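Local coordinates for protein phospholyase (Arthrobacter aurescens, PDB 5G4J) that uses pyridoxal phosphate, probably to split phosphoethanolamine into acetaldehyde, ammonia and phosphate, as a member of the class-III aminotransferase family, at residues A[59-64]-A[410-415]; A[87-92]-A[307-312]; A[126-131]-A[212-217]. All blocks are in the same frame, centred on the assembly; numbering follows the deposited sequence.

The six segments pair concentrically along the chain: 59-64 with 410-415 outermost (contact 1), 87-92 with 307-312 within it (contact 2), and 126-131 with 212-217 innermost (contact 3). Contact 1 sits at the end of strand 410-413 in one seven-stranded mixed sheet; contact 3 packs helix 120-135 on strand 214-217 of the other. Contacts 2 and 3 touch through F308, which packs on L126 and R129, and their centres are about 23 Å apart. Contacts 1 and 2 lie about 34 Å apart, centre to centre, and serve different active sites: contact 1 that of its own subunit, contact 2 that of the second subunit. Each site of the dimer is thus built from both chains.

Contact 1 of 3, residues A[59-64]-A[410-415]; sequences DGYNNV and VLKMRP. With EXT ({5-hydroxy-6-methyl-4-[(E)-{[2-(phosphonooxy)ethyl]imino}methyl]pyridin-3-yl}methyl dihydrogen phosphate), chain C.
The pocket for the substrate phosphate of the pyridoxal phosphate-phosphoethanolamine imine is built here, where the loop after strand 56-59 meets the end of strand 410-413. R414 N donates to G60 O (2.8 Å, 166°). The R414 side chain bends at chi3 (55°), bringing the guanidinium side-on to Y61 O, which accepts from both NE and NH2 in the guanidinium plane, each at 2.8 Å and from opposite faces of the carbonyl plane. The amide of N63 lies over one guanidinium face, the two planes 5° apart. R414 also makes a cation-pi contact with Y61, its CZ 4.3 Å from the ring centroid, with NH2 over the ring face towards the rim. The Asx turn of D59 shapes the loop, OD1 accepting from the backbone N of both Y61 and N62; the N62 amide reaches across to H88 and Y91 of the second subunit. Q254 takes a further bond from R414 NH1. The K412 chain, itself bent at chi3, crosses Y61 obliquely and brings NZ to the phosphate; the Y61 hydroxyl, less surely placed, donates to phosphate oxygen OAR of the ligand. Lysine and arginine converge on another of its oxygens: OAP receives K412 NZ at 2.9 Å and R414 NH1 at 2.7 Å, while R414 NH2 donates to OAS at 2.8 Å.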
loop_
_atom_site.group_PDB
_atom_site.type_symbol
_atom_site.label_atom_id
_atom_site.label_comp_id
_atom_site.label_asym_id
_atom_site.label_seq_id
_atom_site.Cartn_x
_atom_site.Cartn_y
_atom_site.Cartn_z
ATOM N N ASP A 59 17.602 -20.002 -6.428
ATOM C CA ASP A 59 16.645 -18.931 -6.760
ATOM C C ASP A 59 17.174 -18.087 -7.936
ATOM O O ASP A 59 18.052 -17.272 -7.749
ATOM C CB ASP A 59 16.391 -18.039 -5.567
ATOM C CG ASP A 59 15.229 -17.120 -5.778
ATOM O OD1 ASP A 59 14.808 -16.886 -6.955
ATOM O OD2 ASP A 59 14.747 -16.552 -4.809
ATOM N N GLY A 60 16.668 -18.364 -9.131
ATOM C CA GLY A 60 16.956 -17.620 -10.329
ATOM C C GLY A 60 15.898 -16.588 -10.697
ATOM O O GLY A 60 15.930 -16.099 -11.831
ATOM N N TYR A 61 14.986 -16.254 -9.788
ATOM C CA TYR A 61 13.765 -15.514 -10.137
ATOM C C TYR A 61 13.374 -14.350 -9.266
ATOM O O TYR A 61 12.823 -13.387 -9.804
ATOM C CB TYR A 61 12.518 -16.482 -10.230
ATOM C CG TYR A 61 11.271 -15.676 -10.657
ATOM C CD1 TYR A 61 11.174 -15.211 -11.965
ATOM C CD2 TYR A 61 10.273 -15.287 -9.759
ATOM C CE1 TYR A 61 10.130 -14.453 -12.399
ATOM C CE2 TYR A 61 9.167 -14.487 -10.190
ATOM C CZ TYR A 61 9.100 -14.068 -11.551
ATOM O OH TYR A 61 8.107 -13.292 -12.242
ATOM N N ASN A 62 13.607 -14.409 -7.952
ATOM C CA ASN A 62 13.045 -13.475 -7.020
ATOM C C ASN A 62 13.878 -12.270 -6.761
ATOM O O ASN A 62 14.982 -12.378 -6.255
ATOM C CB ASN A 62 12.681 -14.201 -5.745
ATOM C CG ASN A 62 11.513 -15.144 -5.986
ATOM O OD1 ASN A 62 10.372 -14.683 -6.199
ATOM N ND2 ASN A 62 11.770 -16.429 -6.028
ATOM N N ASN A 63 13.311 -11.115 -7.048
ATOM C CA ASN A 63 13.980 -9.857 -6.807
ATOM C C ASN A 63 13.617 -9.192 -5.539
ATOM O O ASN A 63 14.304 -8.275 -5.134
ATOM C CB ASN A 63 13.799 -8.908 -7.987
ATOM C CG ASN A 63 12.390 -8.414 -8.142
ATOM O OD1 ASN A 63 11.440 -9.058 -7.740
ATOM N ND2 ASN A 63 12.278 -7.280 -8.786
ATOM N N VAL A 64 12.525 -9.608 -4.899
ATOM C CA VAL A 64 12.161 -9.021 -3.619
ATOM C C VAL A 64 13.224 -9.225 -2.520
ATOM O O VAL A 64 13.632 -8.253 -1.856
ATOM C CB VAL A 64 10.759 -9.502 -3.205
ATOM C CG1 VAL A 64 10.453 -9.095 -1.781
ATOM C CG2 VAL A 64 9.720 -8.945 -4.149
ATOM N N VAL A 410 9.480 -15.740 -23.227
ATOM C CA VAL A 410 10.773 -15.159 -22.860
ATOM C C VAL A 410 11.126 -15.652 -21.485
ATOM O O VAL A 410 10.465 -15.331 -20.503
ATOM C CB VAL A 410 10.785 -13.669 -22.923
ATOM C CG1 VAL A 410 12.140 -13.100 -22.483
ATOM C CG2 VAL A 410 10.385 -13.175 -24.281
ATOM N N LEU A 411 12.128 -16.519 -21.396
ATOM C CA LEU A 411 12.578 -16.924 -20.049
ATOM C C LEU A 411 13.051 -15.715 -19.268
ATOM O O LEU A 411 13.709 -14.839 -19.859
ATOM C CB LEU A 411 13.709 -17.859 -20.164
ATOM C CG LEU A 411 13.354 -19.261 -20.528
ATOM C CD1 LEU A 411 14.605 -20.109 -20.502
ATOM C CD2 LEU A 411 12.258 -19.997 -19.727
ATOM N N LYS A 412 12.657 -15.608 -17.988
ATOM C CA LYS A 412 12.982 -14.455 -17.156
ATOM C C LYS A 412 13.837 -14.967 -15.953
ATOM O O LYS A 412 13.337 -15.740 -15.122
ATOM C CB LYS A 412 11.706 -13.796 -16.619
ATOM C CG LYS A 412 11.828 -12.964 -15.310
ATOM C CD LYS A 412 10.799 -11.842 -15.206
ATOM C CE LYS A 412 9.742 -11.882 -14.148
ATOM N NZ LYS A 412 9.001 -10.533 -14.118
ATOM N N MET A 413 15.096 -14.485 -15.855
ATOM C CA MET A 413 16.031 -14.844 -14.798
ATOM C C MET A 413 16.446 -13.562 -14.125
ATOM O O MET A 413 16.803 -12.601 -14.806
ATOM C CB MET A 413 17.152 -15.567 -15.438
ATOM C CG MET A 413 16.464 -16.763 -16.155
ATOM S SD MET A 413 17.603 -17.704 -17.168
ATOM C CE MET A 413 17.601 -16.809 -18.733
ATOM N N ARG A 414 16.237 -13.540 -12.811
ATOM C CA ARG A 414 16.231 -12.271 -12.043
ATOM C C ARG A 414 16.478 -12.627 -10.621
ATOM O O ARG A 414 15.590 -12.451 -9.786
ATOM C CB ARG A 414 14.915 -11.555 -12.239
ATOM C CG ARG A 414 14.792 -10.155 -11.626
ATOM C CD ARG A 414 13.303 -9.767 -11.520
ATOM N NE ARG A 414 12.540 -10.743 -10.800
ATOM C CZ ARG A 414 11.214 -10.680 -10.638
ATOM N NH1 ARG A 414 10.514 -9.608 -11.050
ATOM N NH2 ARG A 414 10.566 -11.677 -10.029
ATOM N N PRO A 415 17.689 -13.096 -10.326
ATOM C CA PRO A 415 17.927 -13.671 -8.965
ATOM C C PRO A 415 18.150 -12.602 -7.904
ATOM O O PRO A 415 18.367 -11.401 -8.239
ATOM C CB PRO A 415 19.194 -14.508 -9.163
ATOM C CG PRO A 415 19.906 -13.760 -10.231
ATOM C CD PRO A 415 18.853 -13.318 -11.212
HETATM C CAA EXT C . 4.864 -4.416 -10.257
HETATM C CAB EXT C . 4.513 -5.687 -9.725
HETATM P PAC EXT C . 3.303 -4.047 -6.032
HETATM O OAD EXT C . 2.742 -5.375 -6.494
HETATM O OAE EXT C . 4.165 -3.949 -4.909
HETATM O OAF EXT C . 2.127 -3.178 -5.676
HETATM O OAG EXT C . 4.041 -3.460 -7.224
HETATM C CAH EXT C . 3.487 -3.134 -8.540
HETATM C CAI EXT C . 4.360 -3.196 -9.677
HETATM N NAJ EXT C . 5.489 -1.860 -11.420
HETATM C CAK EXT C . 4.686 -1.973 -10.329
HETATM C CAL EXT C . 5.971 -3.017 -11.981
HETATM C CAM EXT C . 6.778 -2.893 -13.159
HETATM C CAN EXT C . 5.653 -4.279 -11.434
HETATM O OAO EXT C . 6.145 -5.410 -12.057
HETATM O OAP EXT C . 7.924 -9.520 -11.661
HETATM P PAQ EXT C . 7.128 -10.412 -10.642
HETATM O OAR EXT C . 6.428 -11.577 -11.420
HETATM O OAS EXT C . 7.948 -11.018 -9.500
HETATM O OAT EXT C . 5.896 -9.409 -10.073
HETATM C CAU EXT C . 4.642 -9.263 -10.717
HETATM C CAV EXT C . 3.998 -8.086 -9.974
HETATM N NAW EXT C . 4.683 -6.815 -10.396
#

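Contact 2 of 3, residues A[87-92]-A[307-312]; sequences LHTRYL and MFFNTF. With EXT ({5-hydroxy-6-methyl-4-[(E)-{[2-(phosphonooxy)ethyl]imino}methyl]pyridin-3-yl}methyl dihydrogen phosphate), chain F.
Packing round the F309 ring joins the type I beta turn from H88 to Y91 to the loop before helix 316-331. F309 is the centrepiece: with CG anti to the backbone N (chi1 179°), its ring reaches into the turn and is met both over a face and at the rim. Over the face lies R90, in a CH-pi contact with CD 4.1 Å from the ring centroid; the side chain crosses the phenyl at about a right angle, and its guanidinium, 31° from the ring plane, has F309 CE2 over its centre. At the edge, near the ring plane, come H88 CB, 3.8 Å from F309 CZ, and T89 OG1. The imidazole of H88 in turn carries R90 NH2 over its centre, while its NE2 is bonded to N62 of the second subunit.

Direct hydrogen bonds between the two loops are replaced by water. One water bridges T89 N, at 2.9 Å, and T311 O; a second, 2.7 Å from T89 OG1, links it over a longer distance to N310 O.

R90 and T311 turn their polar groups to the ligand. The R90 guanidinium meets its substrate phosphate end-on, NH1 donating to OAR (2.7 Å, 170°) and NH2 to OAS, two nearly straight bonds that fix its rotation. At the other end of the ligand, T311 N and OG1 both donate to the cofactor phosphate oxygen OAE, OG1 at 2.6 Å. S121, Q254, K281, K412 and R414 of the second subunit also bind the ligand, a shared dimer-interface active site as in fold-type I pyridoxal phosphate enzymes.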
loop_
_atom_site.group_PDB
_atom_site.type_symbol
_atom_site.label_atom_id
_atom_site.label_comp_id
_atom_site.label_asym_id
_atom_site.label_seq_id
_atom_site.Cartn_x
_atom_site.Cartn_y
_atom_site.Cartn_z
ATOM N N LEU A 87 6.368 4.568 15.249
ATOM C CA LEU A 87 5.204 5.481 15.062
ATOM C C LEU A 87 5.262 6.196 13.714
ATOM O O LEU A 87 6.311 6.324 13.141
ATOM C CB LEU A 87 5.162 6.556 16.162
ATOM C CG LEU A 87 4.547 6.109 17.476
ATOM C CD1 LEU A 87 4.771 7.158 18.560
ATOM C CD2 LEU A 87 3.056 5.793 17.318
ATOM N N HIS A 88 4.085 6.605 13.259
ATOM C CA HIS A 88 3.892 7.421 12.068
ATOM C C HIS A 88 4.711 8.738 12.167
ATOM O O HIS A 88 5.241 9.147 13.246
ATOM C CB HIS A 88 2.394 7.775 11.887
ATOM C CG HIS A 88 1.778 8.425 13.085
ATOM N ND1 HIS A 88 1.910 9.775 13.367
ATOM C CD2 HIS A 88 1.118 7.887 14.142
ATOM C CE1 HIS A 88 1.329 10.045 14.524
ATOM N NE2 HIS A 88 0.825 8.918 15.006
ATOM N N THR A 89 4.778 9.387 11.010
ATOM C CA THR A 89 5.734 10.457 10.781
ATOM C C THR A 89 5.232 11.829 11.313
ATOM O O THR A 89 5.886 12.873 11.085
ATOM C CB THR A 89 5.971 10.544 9.258
ATOM O OG1 THR A 89 4.682 10.628 8.586
ATOM C CG2 THR A 89 6.775 9.334 8.794
ATOM N N ARG A 90 4.054 11.861 11.957
ATOM C CA ARG A 90 3.614 13.107 12.647
ATOM C C ARG A 90 4.370 13.385 13.952
ATOM O O ARG A 90 4.223 14.476 14.553
ATOM C CB ARG A 90 2.094 13.131 12.828
ATOM C CG ARG A 90 1.391 13.081 11.468
ATOM C CD ARG A 90 -0.102 12.830 11.582
ATOM N NE ARG A 90 -0.345 11.520 12.202
ATOM C CZ ARG A 90 -1.566 11.028 12.459
ATOM N NH1 ARG A 90 -2.671 11.732 12.163
ATOM N NH2 ARG A 90 -1.701 9.833 13.018
ATOM N N TYR A 91 5.162 12.413 14.403
ATOM C CA TYR A 91 6.181 12.720 15.371
ATOM C C TYR A 91 7.497 12.624 14.605
ATOM O O TYR A 91 7.701 11.683 13.811
ATOM C CB TYR A 91 6.152 11.749 16.529
ATOM C CG TYR A 91 4.791 11.593 17.217
ATOM C CD1 TYR A 91 4.286 12.593 18.066
ATOM C CD2 TYR A 91 4.004 10.469 16.982
ATOM C CE1 TYR A 91 3.029 12.479 18.650
ATOM C CE2 TYR A 91 2.764 10.314 17.603
ATOM C CZ TYR A 91 2.261 11.331 18.429
ATOM O OH TYR A 91 1.035 11.167 19.064
ATOM N N LEU A 92 8.420 13.527 14.898
ATOM C CA LEU A 92 9.754 13.418 14.382
ATOM C C LEU A 92 10.448 12.131 14.832
ATOM O O LEU A 92 10.275 11.685 15.967
ATOM C CB LEU A 92 10.609 14.636 14.853
ATOM C CG LEU A 92 10.295 15.999 14.261
ATOM C CD1 LEU A 92 11.162 17.062 14.945
ATOM C CD2 LEU A 92 10.519 15.953 12.740
ATOM N N MET A 307 -3.597 17.739 1.795
ATOM C CA MET A 307 -3.120 17.290 3.102
ATOM C C MET A 307 -2.864 15.768 2.953
ATOM O O MET A 307 -3.655 14.900 3.347
ATOM C CB MET A 307 -4.157 17.600 4.171
ATOM C CG MET A 307 -3.864 16.965 5.535
ATOM S SD MET A 307 -2.169 17.123 6.207
ATOM C CE MET A 307 -2.097 18.912 6.359
ATOM N N PHE A 308 -1.713 15.450 2.361
ATOM C CA PHE A 308 -1.384 14.082 2.001
ATOM C C PHE A 308 -0.699 13.397 3.193
ATOM O O PHE A 308 0.251 13.922 3.798
ATOM C CB PHE A 308 -0.443 14.053 0.773
ATOM C CG PHE A 308 -0.062 12.647 0.375
ATOM C CD1 PHE A 308 -0.959 11.843 -0.318
ATOM C CD2 PHE A 308 1.143 12.092 0.800
ATOM C CE1 PHE A 308 -0.607 10.520 -0.632
ATOM C CE2 PHE A 308 1.477 10.778 0.517
ATOM C CZ PHE A 308 0.614 9.984 -0.185
ATOM N N PHE A 309 -1.190 12.201 3.540
ATOM C CA PHE A 309 -0.617 11.422 4.650
ATOM C C PHE A 309 -0.850 9.940 4.349
ATOM O O PHE A 309 -1.942 9.550 3.927
ATOM C CB PHE A 309 -1.245 11.843 5.964
ATOM C CG PHE A 309 -0.751 11.085 7.167
ATOM C CD1 PHE A 309 0.611 11.120 7.544
ATOM C CD2 PHE A 309 -1.642 10.317 7.931
ATOM C CE1 PHE A 309 1.058 10.392 8.672
ATOM C CE2 PHE A 309 -1.192 9.592 9.063
ATOM C CZ PHE A 309 0.149 9.632 9.429
ATOM N N ASN A 310 0.175 9.147 4.609
ATOM C CA ASN A 310 0.129 7.705 4.488
ATOM C C ASN A 310 0.537 7.137 5.842
ATOM O O ASN A 310 1.713 7.288 6.241
ATOM C CB ASN A 310 1.105 7.304 3.377
ATOM C CG ASN A 310 1.198 5.815 3.173
ATOM O OD1 ASN A 310 1.201 5.012 4.175
ATOM N ND2 ASN A 310 1.308 5.400 1.877
ATOM N N THR A 311 -0.413 6.487 6.564
ATOM C CA THR A 311 -0.156 6.107 7.985
ATOM C C THR A 311 1.150 5.333 8.263
ATOM O O THR A 311 1.866 5.610 9.244
ATOM C CB THR A 311 -1.365 5.300 8.589
ATOM O OG1 THR A 311 -2.582 6.126 8.592
ATOM C CG2 THR A 311 -1.026 4.766 10.046
ATOM N N PHE A 312 1.399 4.276 7.492
ATOM C CA PHE A 312 2.560 3.355 7.714
ATOM C C PHE A 312 3.826 3.840 7.017
ATOM O O PHE A 312 4.947 3.461 7.406
ATOM C CB PHE A 312 2.220 1.967 7.163
ATOM C CG PHE A 312 1.075 1.298 7.870
ATOM C CD1 PHE A 312 0.988 1.329 9.269
ATOM C CD2 PHE A 312 0.117 0.591 7.155
ATOM C CE1 PHE A 312 -0.036 0.624 9.975
ATOM C CE2 PHE A 312 -0.931 -0.077 7.888
ATOM C CZ PHE A 312 -0.979 -0.041 9.285
HETATM C CAA EXT F . -7.467 6.125 7.650
HETATM C CAB EXT F . -6.285 6.811 8.004
HETATM P PAC EXT F . -3.757 4.327 5.629
HETATM O OAD EXT F . -3.079 3.241 6.344
HETATM O OAE EXT F . -3.307 5.762 6.117
HETATM O OAF EXT F . -3.774 4.131 4.146
HETATM O OAG EXT F . -5.317 4.279 6.241
HETATM C CAH EXT F . -6.293 5.089 5.677
HETATM C CAI EXT F . -7.450 5.277 6.518
HETATM N NAJ EXT F . -9.852 4.794 6.877
HETATM C CAK EXT F . -8.627 4.589 6.171
HETATM C CAL EXT F . -9.881 5.621 7.958
HETATM C CAM EXT F . -11.100 5.821 8.674
HETATM C CAN EXT F . -8.699 6.283 8.353
HETATM O OAO EXT F . -8.803 7.179 9.397
HETATM O OAP EXT F . -6.639 8.504 13.136
HETATM P PAQ EXT F . -5.151 9.042 12.748
HETATM O OAR EXT F . -5.038 10.667 12.973
HETATM O OAS EXT F . -4.093 8.495 13.674
HETATM O OAT EXT F . -4.706 8.713 11.129
HETATM C CAU EXT F . -5.214 9.550 10.110
HETATM C CAV EXT F . -5.056 8.747 8.864
HETATM N NAW EXT F . -6.295 7.936 8.701
HETATM O O HOH W 1 3.757 7.720 8.885
HETATM O O HOH W 2 4.363 9.244 6.254
#

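Contact 3 of 3, residues A[126-131]-A[212-217]; sequences LALRIA and VSVFLF
No aromatic ring or other planar side chain carries this contact: L128 and A131 of helix 120-135 meet S213, V214 and L216 of the strand segment, all buried. L128 has CG anti to its carbonyl carbon (chi1 -68°), which swings the isobutyl tip towards the sheet. There CD2 touches V214 CG2 at 3.5 Å, the two side chains crossing at about a right angle, and lies more loosely against L216 CD2 at 4.4 Å. One turn on, the methyl of A131 packs against the hydroxymethyl of S213, its CB 3.6 Å from S213 OG. The polar element is a bridging water, which donates to L128 O at 2.8 Å and lies 2.9 Å from S213 OG, tying the helix backbone to the approach to the strand. Helix segment 126-131 and strand 214-217 run nearly antiparallel (164°), their axes 10.0 Å apart, the usual alpha/beta layering of fold-type I enzymes. Strand 214-217 lies between strands 140-143 and 247-251, parallel to both; V214 and L216 also touch I249. F302 of helix 296-305 packs on L126, R129 and I130, while F215, pointing away from this contact, packs on helix 233-243.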
loop_
_atom_site.group_PDB
_atom_site.type_symbol
_atom_site.label_atom_id
_atom_site.label_comp_id
_atom_site.label_asym_id
_atom_site.label_seq_id
_atom_site.Cartn_x
_atom_site.Cartn_y
_atom_site.Cartn_z
ATOM N N LEU A 126 0.344 7.260 -6.549
ATOM C CA LEU A 126 0.670 8.614 -6.154
ATOM C C LEU A 126 1.376 9.390 -7.244
ATOM O O LEU A 126 1.057 10.561 -7.444
ATOM C CB LEU A 126 1.519 8.593 -4.902
ATOM C CG LEU A 126 2.118 9.897 -4.368
ATOM C CD1 LEU A 126 0.999 10.845 -3.996
ATOM C CD2 LEU A 126 2.963 9.615 -3.129
ATOM N N ALA A 127 2.341 8.779 -7.933
ATOM C CA ALA A 127 3.010 9.403 -9.041
ATOM C C ALA A 127 1.994 9.869 -10.112
ATOM O O ALA A 127 2.117 11.013 -10.620
ATOM C CB ALA A 127 4.111 8.510 -9.642
ATOM N N LEU A 128 1.045 9.020 -10.487
ATOM C CA LEU A 128 0.046 9.437 -11.466
ATOM C C LEU A 128 -0.807 10.584 -10.942
ATOM O O LEU A 128 -1.210 11.468 -11.732
ATOM C CB LEU A 128 -0.881 8.302 -11.904
ATOM C CG LEU A 128 -0.347 7.165 -12.718
ATOM C CD1 LEU A 128 -1.544 6.228 -12.976
ATOM C CD2 LEU A 128 0.245 7.653 -14.022
ATOM N N ARG A 129 -1.088 10.586 -9.664
ATOM C CA ARG A 129 -1.882 11.664 -9.034
ATOM C C ARG A 129 -1.157 13.004 -9.000
ATOM O O ARG A 129 -1.737 14.047 -9.357
ATOM C CB ARG A 129 -2.340 11.227 -7.650
ATOM C CG ARG A 129 -3.282 12.161 -6.918
ATOM C CD ARG A 129 -3.741 11.556 -5.572
ATOM N NE ARG A 129 -4.537 12.529 -4.839
ATOM C CZ ARG A 129 -4.587 12.755 -3.562
ATOM N NH1 ARG A 129 -4.093 11.911 -2.692
ATOM N NH2 ARG A 129 -5.298 13.790 -3.145
ATOM N N ILE A 130 0.116 12.969 -8.611
ATOM C CA ILE A 130 0.996 14.145 -8.639
ATOM C C ILE A 130 1.005 14.673 -10.056
ATOM O O ILE A 130 0.812 15.874 -10.272
ATOM C CB ILE A 130 2.447 13.806 -8.161
ATOM C CG1 ILE A 130 2.476 13.443 -6.699
ATOM C CG2 ILE A 130 3.392 14.974 -8.457
ATOM C CD1 ILE A 130 3.768 12.770 -6.282
ATOM N N ALA A 131 1.170 13.806 -11.047
ATOM C CA ALA A 131 1.278 14.264 -12.411
ATOM C C ALA A 131 -0.009 14.880 -12.957
ATOM O O ALA A 131 0.036 15.919 -13.626
ATOM C CB ALA A 131 1.774 13.155 -13.305
ATOM N N VAL A 212 -1.796 15.292 -22.306
ATOM C CA VAL A 212 -0.775 14.290 -21.873
ATOM C C VAL A 212 -0.377 14.647 -20.469
ATOM O O VAL A 212 0.147 15.760 -20.201
ATOM C CB VAL A 212 0.450 14.291 -22.789
ATOM C CG1 VAL A 212 1.431 13.186 -22.279
ATOM C CG2 VAL A 212 0.022 14.022 -24.225
ATOM N N SER A 213 -0.657 13.744 -19.529
ATOM C CA SER A 213 -0.176 13.885 -18.156
ATOM C C SER A 213 1.189 13.172 -18.011
ATOM O O SER A 213 2.157 13.759 -17.490
ATOM C CB SER A 213 -1.201 13.267 -17.191
ATOM O OG SER A 213 -0.713 13.374 -15.873
ATOM N N VAL A 214 1.266 11.922 -18.423
ATOM C CA VAL A 214 2.504 11.138 -18.218
ATOM C C VAL A 214 2.846 10.145 -19.317
ATOM O O VAL A 214 1.956 9.623 -20.020
ATOM C CB VAL A 214 2.498 10.301 -16.899
ATOM C CG1 VAL A 214 2.242 11.147 -15.688
ATOM C CG2 VAL A 214 1.493 9.214 -16.924
ATOM N N PHE A 215 4.139 9.804 -19.410
ATOM C CA PHE A 215 4.618 8.591 -20.016
ATOM C C PHE A 215 5.213 7.802 -18.869
ATOM O O PHE A 215 6.014 8.342 -18.116
ATOM C CB PHE A 215 5.730 8.864 -21.031
ATOM C CG PHE A 215 6.466 7.641 -21.508
ATOM C CD1 PHE A 215 5.831 6.580 -22.104
ATOM C CD2 PHE A 215 7.850 7.614 -21.411
ATOM C CE1 PHE A 215 6.543 5.504 -22.620
ATOM C CE2 PHE A 215 8.572 6.544 -21.903
ATOM C CZ PHE A 215 7.935 5.523 -22.535
ATOM N N LEU A 216 4.716 6.598 -18.668
ATOM C CA LEU A 216 5.078 5.761 -17.555
ATOM C C LEU A 216 5.710 4.509 -18.143
ATOM O O LEU A 216 5.138 3.848 -19.054
ATOM C CB LEU A 216 3.786 5.410 -16.753
ATOM C CG LEU A 216 3.850 4.267 -15.734
ATOM C CD1 LEU A 216 4.829 4.621 -14.621
ATOM C CD2 LEU A 216 2.471 3.980 -15.121
ATOM N N PHE A 217 6.881 4.114 -17.679
ATOM C CA PHE A 217 7.527 2.920 -18.283
ATOM C C PHE A 217 8.463 2.245 -17.314
ATOM O O PHE A 217 9.062 2.897 -16.440
ATOM C CB PHE A 217 8.326 3.333 -19.561
ATOM C CG PHE A 217 9.609 4.118 -19.287
ATOM C CD1 PHE A 217 9.598 5.432 -18.861
ATOM C CD2 PHE A 217 10.855 3.532 -19.492
ATOM C CE1 PHE A 217 10.762 6.138 -18.576
ATOM C CE2 PHE A 217 12.033 4.284 -19.256
ATOM C CZ PHE A 217 11.988 5.552 -18.778
HETATM O O HOH W 3 -1.687 11.009 -14.473
#